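Local atomic coordinates of transmembrane oligosaccharyl transferase (Archaeoglobus fulgidus, PDB entry 3WAJ), a protein that belongs to the STT3/AglB family of oligosaccharyl transferases, membrane proteins that join a GT-C-type transmembrane region to a large soluble C-terminal region. Residues A[619-623]-A[633-637]. Residues are numbered along the deposited sequence; the frame is centred on the assembly and turned at random.
Sequences YYAMA and AEKYY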
ATOM      1  N   TYR A 619      -8.486 -14.385   1.241  1.00 38.21           N
ATOM      2  CA  TYR A 619      -9.820 -14.566   1.814  1.00 39.72           C
ATOM      3  C   TYR A 619      -9.787 -14.473   3.344  1.00 36.09           C
ATOM      4  O   TYR A 619     -10.649 -13.838   3.952  1.00 36.29           O
ATOM      5  CB  TYR A 619     -10.551 -15.850   1.356  1.00 39.39           C
ATOM      6  CG  TYR A 619     -11.918 -15.901   2.016  1.00 40.36           C
ATOM      7  CD1 TYR A 619     -12.095 -16.533   3.247  1.00 40.29           C
ATOM      8  CD2 TYR A 619     -13.007 -15.237   1.456  1.00 40.61           C
ATOM      9  CE1 TYR A 619     -13.326 -16.533   3.885  1.00 48.19           C
ATOM     10  CE2 TYR A 619     -14.252 -15.230   2.085  1.00 44.65           C
ATOM     11  CZ  TYR A 619     -14.399 -15.884   3.299  1.00 49.04           C
ATOM     12  OH  TYR A 619     -15.609 -15.900   3.948  1.00 45.88           O
ATOM     13  N   TYR A 620      -8.788 -15.100   3.954  1.00 33.59           N
ATOM     14  CA  TYR A 620      -8.640 -15.091   5.406  1.00 35.78           C
ATOM     15  C   TYR A 620      -8.605 -13.660   5.949  1.00 36.47           C
ATOM     16  O   TYR A 620      -9.267 -13.337   6.931  1.00 33.87           O
ATOM     17  CB  TYR A 620      -7.360 -15.834   5.781  1.00 37.53           C
ATOM     18  CG  TYR A 620      -7.052 -15.908   7.264  1.00 46.62           C
ATOM     19  CD1 TYR A 620      -5.986 -15.204   7.809  1.00 47.35           C
ATOM     20  CD2 TYR A 620      -7.796 -16.726   8.111  1.00 52.89           C
ATOM     21  CE1 TYR A 620      -5.683 -15.299   9.159  1.00 50.57           C
ATOM     22  CE2 TYR A 620      -7.499 -16.820   9.458  1.00 51.70           C
ATOM     23  CZ  TYR A 620      -6.442 -16.107   9.970  1.00 52.74           C
ATOM     24  OH  TYR A 620      -6.145 -16.202  11.304  1.00 61.82           O
ATOM     25  N   ALA A 621      -7.826 -12.809   5.291  1.00 36.34           N
ATOM     26  CA  ALA A 621      -7.745 -11.403   5.647  1.00 37.52           C
ATOM     27  C   ALA A 621      -9.119 -10.723   5.638  1.00 40.39           C
ATOM     28  O   ALA A 621      -9.410  -9.882   6.504  1.00 42.14           O
ATOM     29  CB  ALA A 621      -6.793 -10.690   4.711  1.00 40.18           C
ATOM     30  N   MET A 622      -9.960 -11.055   4.657  1.00 34.07           N
ATOM     31  CA  MET A 622     -11.301 -10.460   4.612  1.00 35.41           C
ATOM     32  C   MET A 622     -12.130 -10.947   5.802  1.00 39.74           C
ATOM     33  O   MET A 622     -12.871 -10.176   6.431  1.00 36.54           O
ATOM     34  CB  MET A 622     -12.007 -10.749   3.276  1.00 31.54           C
ATOM     35  CG  MET A 622     -11.271 -10.194   2.052  1.00 32.12           C
ATOM     36  SD  MET A 622     -12.267 -10.102   0.555  1.00 34.57           S
ATOM     37  CE  MET A 622     -12.495 -11.848   0.184  1.00 30.47           C
ATOM     38  N   ALA A 623     -11.983 -12.234   6.109  1.00 35.49           N
ATOM     39  CA  ALA A 623     -12.665 -12.830   7.255  1.00 36.69           C
ATOM     40  C   ALA A 623     -12.240 -12.171   8.556  1.00 40.62           C
ATOM     41  O   ALA A 623     -13.095 -11.824   9.379  1.00 44.00           O
ATOM     42  CB  ALA A 623     -12.427 -14.333   7.318  1.00 28.45           C
ATOM     43  N   ALA A 633     -12.322 -15.997  12.317  1.00 51.00           N
ATOM     44  CA  ALA A 633     -12.032 -16.232  10.906  1.00 50.18           C
ATOM     45  C   ALA A 633     -11.720 -17.708  10.622  1.00 55.09           C
ATOM     46  O   ALA A 633     -11.916 -18.196   9.499  1.00 55.71           O
ATOM     47  CB  ALA A 633     -10.893 -15.338  10.437  1.00 48.57           C
ATOM     48  N   GLU A 634     -11.244 -18.422  11.638  1.00 57.24           N
ATOM     49  CA  GLU A 634     -10.840 -19.809  11.449  1.00 43.86           C
ATOM     50  C   GLU A 634     -11.995 -20.770  11.144  1.00 47.66           C
ATOM     51  O   GLU A 634     -11.773 -21.911  10.739  1.00 60.20           O
ATOM     52  CB  GLU A 634      -9.985 -20.290  12.624  1.00 51.44           C
ATOM     53  CG  GLU A 634      -8.546 -19.758  12.573  1.00 67.98           C
ATOM     54  CD  GLU A 634      -7.691 -20.456  11.512  1.00 80.47           C
ATOM     55  OE1 GLU A 634      -8.110 -21.522  11.011  1.00 79.19           O
ATOM     56  OE2 GLU A 634      -6.596 -19.944  11.181  1.00 87.47           O
ATOM     57  N   LYS A 635     -13.223 -20.305  11.326  1.00 55.48           N
ATOM     58  CA  LYS A 635     -14.392 -21.111  11.010  1.00 48.09           C
ATOM     59  C   LYS A 635     -14.602 -21.216   9.495  1.00 46.21           C
ATOM     60  O   LYS A 635     -15.444 -21.990   9.023  1.00 40.56           O
ATOM     61  CB  LYS A 635     -15.645 -20.525  11.673  1.00 45.38           C
ATOM     62  CG  LYS A 635     -16.187 -19.271  10.968  1.00 53.83           C
ATOM     63  CD  LYS A 635     -17.365 -18.631  11.726  1.00 58.42           C
ATOM     64  CE  LYS A 635     -17.858 -17.379  10.996  1.00 62.99           C
ATOM     65  NZ  LYS A 635     -19.260 -16.986  11.349  1.00 68.92           N
ATOM     66  N   TYR A 636     -13.853 -20.431   8.728  1.00 43.27           N
ATOM     67  CA  TYR A 636     -13.959 -20.528   7.274  1.00 47.01           C
ATOM     68  C   TYR A 636     -13.057 -21.646   6.705  1.00 44.12           C
ATOM     69  O   TYR A 636     -13.087 -21.924   5.514  1.00 39.38           O
ATOM     70  CB  TYR A 636     -13.710 -19.164   6.607  1.00 45.89           C
ATOM     71  CG  TYR A 636     -14.810 -18.144   6.883  1.00 43.34           C
ATOM     72  CD1 TYR A 636     -14.640 -17.141   7.827  1.00 41.56           C
ATOM     73  CD2 TYR A 636     -16.025 -18.200   6.207  1.00 40.75           C
ATOM     74  CE1 TYR A 636     -15.647 -16.209   8.084  1.00 41.40           C
ATOM     75  CE2 TYR A 636     -17.043 -17.281   6.460  1.00 40.88           C
ATOM     76  CZ  TYR A 636     -16.848 -16.289   7.391  1.00 44.17           C
ATOM     77  OH  TYR A 636     -17.862 -15.379   7.629  1.00 46.86           O
ATOM     78  N   TYR A 637     -12.291 -22.309   7.573  1.00 42.00           N
ATOM     79  CA  TYR A 637     -11.328 -23.324   7.138  1.00 38.32           C
ATOM     80  C   TYR A 637     -11.469 -24.679   7.834  1.00 42.37           C
ATOM     81  O   TYR A 637     -11.864 -24.748   8.999  1.00 45.80           O
ATOM     82  CB  TYR A 637      -9.895 -22.780   7.236  1.00 33.87           C
ATOM     83  CG  TYR A 637      -9.717 -21.589   6.331  1.00 39.68           C
ATOM     84  CD1 TYR A 637      -9.450 -21.766   4.977  1.00 41.79           C
ATOM     85  CD2 TYR A 637      -9.879 -20.288   6.810  1.00 34.50           C
ATOM     86  CE1 TYR A 637      -9.313 -20.683   4.124  1.00 42.39           C
ATOM     87  CE2 TYR A 637      -9.735 -19.191   5.964  1.00 38.00           C
ATOM     88  CZ  TYR A 637      -9.454 -19.401   4.616  1.00 43.44           C
ATOM     89  OH  TYR A 637      -9.310 -18.347   3.745  1.00 46.43           O
TER
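A623 and A633 bring the two backbones closest, with CA atoms 5.0 Å apart: A633, where helix 630-633 passes into the 3-10 segment 634-636, comes opposite A623 of helix 619-627. The chain has doubled back through a short helical link, and the contact illustrates how small residues permit close backbone approach while tyrosine rings occupy the rest of the contact. The methyl CB of A623 lies 3.6 Å from CB of A633 and also touches the ring of Y636. Beside this alanine pair, Y619 directs its edge toward the face of Y636 in a T-shaped stack, with planes at 75° and centroids 5.4 Å apart. Y619 OH lies over that face, offset toward the rim, 3.2 Å from Y636 CE2, while the opposite face is met by K635 CG. Y637 reaches back with CG anti to its carbonyl carbon (chi1 -62°), bringing Y637 OH to the edge of the Y619 ring, 3.4 Å from Y619 CD1. That hydroxyl is also near Y620 N, but the angle is poor for a hydrogen bond. On the partly exposed flank, Y620 CD2 packs 3.8 Å from Y637 CE2, and Y620 CE2 lies near A633 CB and E634 OE2; the Y620 ring and E634 carboxylate planes are 57° apart. E634 OE1 instead forms a salt bridge with R668 NH1, and Y636 OH bonds to E627, later on the first helix. Y619 also stacks edge-to-face with Y674 and packs against helix 678-684; Y636 bonds through its backbone to S671 and touches T677. Segment 633-637 then leads toward strand 640-643.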